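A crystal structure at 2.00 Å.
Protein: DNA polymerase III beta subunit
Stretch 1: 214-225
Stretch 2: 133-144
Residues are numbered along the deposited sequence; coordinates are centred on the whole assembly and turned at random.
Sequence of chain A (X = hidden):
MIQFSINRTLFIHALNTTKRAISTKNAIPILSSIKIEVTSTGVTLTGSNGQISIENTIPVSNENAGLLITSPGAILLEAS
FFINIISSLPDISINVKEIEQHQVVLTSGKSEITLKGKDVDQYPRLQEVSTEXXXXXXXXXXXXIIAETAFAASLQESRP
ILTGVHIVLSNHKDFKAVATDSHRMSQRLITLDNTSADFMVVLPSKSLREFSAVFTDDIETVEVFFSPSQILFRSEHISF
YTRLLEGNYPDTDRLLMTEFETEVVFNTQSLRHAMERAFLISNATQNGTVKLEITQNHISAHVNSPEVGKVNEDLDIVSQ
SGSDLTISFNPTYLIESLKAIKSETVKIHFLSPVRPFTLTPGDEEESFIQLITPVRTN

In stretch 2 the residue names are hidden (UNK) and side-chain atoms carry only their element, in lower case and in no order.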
# COMPACT_ATOMS: atom_id res chain seq x y z
N VAL A 214 8.48 17.61 -1.59
CA VAL A 214 8.75 18.54 -0.50
C VAL A 214 8.20 19.96 -0.68
O VAL A 214 7.69 20.55 0.28
CB VAL A 214 10.27 18.64 -0.24
CG1 VAL A 214 10.54 19.60 0.90
CG2 VAL A 214 10.83 17.25 0.08
N PHE A 215 8.32 20.51 -1.88
CA PHE A 215 7.81 21.85 -2.13
C PHE A 215 6.36 21.79 -2.61
O PHE A 215 6.09 21.36 -3.74
CB PHE A 215 8.68 22.59 -3.15
CG PHE A 215 10.04 22.96 -2.63
CD1 PHE A 215 10.23 24.14 -1.92
CD2 PHE A 215 11.13 22.12 -2.81
CE1 PHE A 215 11.47 24.47 -1.40
CE2 PHE A 215 12.37 22.44 -2.29
CZ PHE A 215 12.54 23.62 -1.58
N THR A 216 5.43 22.20 -1.75
CA THR A 216 4.01 22.19 -2.08
C THR A 216 3.67 23.29 -3.08
O THR A 216 4.36 24.30 -3.18
CB THR A 216 3.14 22.33 -0.81
OG1 THR A 216 3.70 23.34 0.04
CG2 THR A 216 3.07 21.01 -0.07
N ASP A 217 2.58 23.08 -3.80
CA ASP A 217 2.15 24.00 -4.84
C ASP A 217 1.82 25.41 -4.40
O ASP A 217 1.82 26.33 -5.22
CB ASP A 217 1.00 23.37 -5.61
CG ASP A 217 1.33 21.95 -6.04
OD1 ASP A 217 2.46 21.74 -6.51
OD2 ASP A 217 0.47 21.05 -5.90
N ASP A 218 1.54 25.61 -3.12
CA ASP A 218 1.24 26.95 -2.63
C ASP A 218 2.51 27.81 -2.70
O ASP A 218 2.45 29.03 -2.55
CB ASP A 218 0.69 26.89 -1.20
CG ASP A 218 1.64 26.23 -0.23
OD1 ASP A 218 2.07 25.09 -0.52
OD2 ASP A 218 1.96 26.83 0.81
N ILE A 219 3.65 27.16 -2.93
CA ILE A 219 4.92 27.86 -3.03
C ILE A 219 5.17 28.22 -4.49
O ILE A 219 5.54 27.36 -5.30
CB ILE A 219 6.09 26.99 -2.53
CG1 ILE A 219 5.94 26.74 -1.03
CG2 ILE A 219 7.42 27.67 -2.85
CD1 ILE A 219 7.01 25.86 -0.44
N GLU A 220 4.97 29.49 -4.82
CA GLU A 220 5.12 30.00 -6.18
C GLU A 220 6.48 29.75 -6.85
O GLU A 220 6.55 29.21 -7.96
CB GLU A 220 4.81 31.50 -6.19
CG GLU A 220 3.94 31.96 -7.36
CD GLU A 220 2.53 31.40 -7.30
OE1 GLU A 220 1.88 31.53 -6.23
OE2 GLU A 220 2.06 30.84 -8.31
N THR A 221 7.56 30.15 -6.19
CA THR A 221 8.90 29.97 -6.75
C THR A 221 9.95 29.60 -5.72
O THR A 221 9.71 29.68 -4.51
CB THR A 221 9.41 31.25 -7.43
OG1 THR A 221 9.62 32.25 -6.43
CG2 THR A 221 8.41 31.77 -8.45
N VAL A 222 11.12 29.21 -6.20
CA VAL A 222 12.24 28.87 -5.34
C VAL A 222 13.50 29.50 -5.92
O VAL A 222 13.58 29.79 -7.11
CB VAL A 222 12.47 27.34 -5.25
CG1 VAL A 222 11.36 26.69 -4.46
CG2 VAL A 222 12.56 26.74 -6.64
N GLU A 223 14.48 29.71 -5.05
CA GLU A 223 15.76 30.26 -5.45
C GLU A 223 16.70 29.05 -5.55
O GLU A 223 16.71 28.20 -4.67
CB GLU A 223 16.29 31.22 -4.39
CG GLU A 223 15.43 32.44 -4.18
CD GLU A 223 15.99 33.35 -3.12
OE1 GLU A 223 16.11 32.91 -1.95
OE2 GLU A 223 16.33 34.51 -3.44
N VAL A 224 17.48 28.98 -6.63
CA VAL A 224 18.40 27.87 -6.83
C VAL A 224 19.85 28.37 -6.76
O VAL A 224 20.23 29.28 -7.49
CB VAL A 224 18.17 27.20 -8.21
CG1 VAL A 224 19.00 25.93 -8.32
CG2 VAL A 224 16.70 26.88 -8.40
N PHE A 225 20.65 27.76 -5.88
CA PHE A 225 22.05 28.13 -5.73
C PHE A 225 22.94 26.94 -6.07
O PHE A 225 22.57 25.79 -5.78
CB PHE A 225 22.34 28.59 -4.30
CG PHE A 225 21.49 29.74 -3.85
CD1 PHE A 225 21.89 31.04 -4.08
CD2 PHE A 225 20.29 29.51 -3.20
CE1 PHE A 225 21.10 32.10 -3.68
CE2 PHE A 225 19.50 30.57 -2.80
CZ PHE A 225 19.90 31.86 -3.03
N UNK A 133 23.68 35.68 -5.81
CA UNK A 133 23.32 35.47 -7.21
C UNK A 133 22.42 34.25 -7.42
O UNK A 133 22.84 33.25 -7.99
c UNK A 133 25.46 36.55 -8.01
o UNK A 133 25.05 37.65 -8.40
n UNK A 133 26.68 36.38 -7.51
c UNK A 133 24.57 35.33 -8.07
N UNK A 134 21.16 34.34 -6.98
CA UNK A 134 20.18 33.27 -7.10
C UNK A 134 19.48 33.18 -8.44
O UNK A 134 19.19 34.20 -9.07
c UNK A 134 20.61 35.48 -6.22
c UNK A 134 19.15 35.10 -6.09
c UNK A 134 19.19 33.61 -5.99
N UNK A 135 19.24 31.95 -8.89
CA UNK A 135 18.52 31.70 -10.12
C UNK A 135 17.09 31.48 -9.63
O UNK A 135 16.85 30.61 -8.79
c UNK A 135 18.06 29.93 -11.92
c UNK A 135 18.52 28.57 -12.42
c UNK A 135 18.03 30.94 -13.06
c UNK A 135 19.01 30.44 -10.82
N UNK A 136 16.15 32.27 -10.12
CA UNK A 136 14.78 32.14 -9.68
C UNK A 136 13.92 31.35 -10.67
O UNK A 136 13.80 31.73 -11.83
c UNK A 136 12.75 33.36 -8.90
c UNK A 136 15.00 34.31 -8.45
c UNK A 136 14.15 33.52 -9.44
c UNK A 136 14.39 35.63 -8.07
N UNK A 137 13.33 30.26 -10.20
CA UNK A 137 12.48 29.43 -11.05
C UNK A 137 11.13 29.19 -10.40
O UNK A 137 11.02 29.05 -9.18
c UNK A 137 14.29 28.74 -13.43
c UNK A 137 14.98 26.66 -12.22
c UNK A 137 13.14 28.08 -11.32
c UNK A 137 14.47 28.08 -12.07
N UNK A 138 10.08 29.14 -11.22
CA UNK A 138 8.75 28.88 -10.69
C UNK A 138 8.69 27.41 -10.30
O UNK A 138 9.25 26.55 -10.99
c UNK A 138 6.14 32.48 -13.09
c UNK A 138 7.68 29.19 -11.74
c UNK A 138 6.28 30.99 -12.79
c UNK A 138 7.59 30.67 -12.09
n UNK A 138 4.82 32.79 -13.70
N UNK A 139 8.02 27.14 -9.20
CA UNK A 139 7.90 25.78 -8.69
C UNK A 139 7.18 24.86 -9.66
O UNK A 139 7.64 23.74 -9.91
o UNK A 139 7.90 26.56 -6.41
c UNK A 139 7.15 25.79 -7.35
c UNK A 139 6.97 24.38 -6.83
N UNK A 140 6.06 25.31 -10.21
CA UNK A 140 5.33 24.47 -11.13
C UNK A 140 6.13 24.15 -12.39
O UNK A 140 5.95 23.10 -13.00
c UNK A 140 2.97 25.03 -10.36
c UNK A 140 0.51 24.86 -9.79
c UNK A 140 3.99 25.10 -11.49
c UNK A 140 1.53 25.16 -10.87
n UNK A 140 0.60 25.84 -8.67
N UNK A 141 7.03 25.06 -12.78
CA UNK A 141 7.85 24.82 -13.96
C UNK A 141 8.89 23.75 -13.64
O UNK A 141 9.12 22.83 -14.43
c UNK A 141 9.05 25.23 -16.72
c UNK A 141 9.65 25.87 -15.47
c UNK A 141 10.30 27.20 -15.83
c UNK A 141 8.57 26.09 -14.41
N UNK A 142 9.53 23.88 -12.48
CA UNK A 142 10.55 22.94 -12.06
C UNK A 142 9.94 21.55 -11.92
O UNK A 142 10.52 20.56 -12.38
c UNK A 142 11.15 23.42 -10.74
c UNK A 142 13.09 23.90 -9.28
c UNK A 142 13.48 23.15 -11.64
c UNK A 142 12.59 23.01 -10.41
N UNK A 143 8.76 21.47 -11.32
CA UNK A 143 8.09 20.19 -11.13
C UNK A 143 7.72 19.55 -12.46
O UNK A 143 7.69 18.32 -12.58
c UNK A 143 6.82 20.35 -10.29
n UNK A 143 4.72 20.17 -5.79
c UNK A 143 5.76 20.36 -8.05
c UNK A 143 7.06 20.60 -8.82
c UNK A 143 5.92 20.62 -6.56
N UNK A 144 7.42 20.38 -13.45
CA UNK A 144 7.05 19.90 -14.78
C UNK A 144 8.25 19.26 -15.46
O UNK A 144 8.12 18.22 -16.10
o UNK A 144 6.25 20.58 -16.94
c UNK A 144 6.53 21.05 -15.64
O HOH W 1 4.92 27.96 -9.30

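Position 133 carries two side-chain carbons, the second bearing one oxygen and one nitrogen; the CA-to-CB bond points away from stretch 1, and the terminal O and N on one carbon make it Asn133. At position 134 three carbons close a ring onto the backbone N, so the residue is Pro134. Its CB lies 3.4 Å from Phe225 CE1, packing obliquely against the ring.

Position 135 has four carbons forked at the second, the pattern of leucine. Leu135 pairs with Val224 through two hydrogen bonds: Leu135 N donates to Val224 O at 3.2 Å. Val224 N donates in return to Leu135 O at 2.8 Å. Leu135 CB and Val224 CB stand 4.2 Å apart on one face of the sheet. Position 136 also has four carbons, but forked at the first, with one arm two carbons long: Ile136. It sits beside Glu223 on the other face, with a CA-CA distance of 4.7 Å between Ile136 and Glu223. At position 137 the fork returns to the second of four carbons, giving Leu137. Leu137 N to Val222 O spans 3.1 Å and Val222 N to Leu137 O 3.0 Å, both nearly linear hydrogen bonds; Leu137 CD1 reaches Val224 CG2 at 4.2 Å.

Position 138 shows four carbons in a row ending in nitrogen, hence Lys138. Its CA-to-CB bond points away overall, yet Lys138 CG remains 3.9 Å from Thr221 CG2. Position 139 has one carbon carrying an oxygen and a carbon, and the oxygen lies 2.7 Å from Ile219 O. This is Thr139, whose OG1 donates that hydrogen bond while Thr139 N donates to Glu220 O at 2.8 Å.

Position 140, again four carbons in a row and a nitrogen, is Lys140; its NZ comes to 3.7 Å from Asp217 O. Water 1 accepts from Lys140 N at 3.0 Å and donates to Glu220 O at 2.5 Å, bridging the backbones. Position 141, four carbons forked at the second and clear of stretch 1, is Leu141. The same fork at position 142 identifies Leu142, whose CD2 meets Val222 CG2 at 3.9 Å.

Position 143 has four carbons in a row whose terminal nitrogen approaches Asp217 OD1. It is Lys143, with NZ to OD1 of Asp217 at 2.8 Å, a salt bridge, and a weak hydrogen bond from NZ to Phe215 O at 2.7 Å. Position 144, one carbon then one oxygen, is Ser144, out of reach.

The contact therefore combines an antiparallel ladder, apolar packing of Val222 and Val224 with leucines, and polar anchoring of the helix by Thr139 at its first residue and Lys143 one turn on. The two stretches bury 838 Å² between them, both sides summed.

Stretch 2 (133-144) NPLILKTKLLKS
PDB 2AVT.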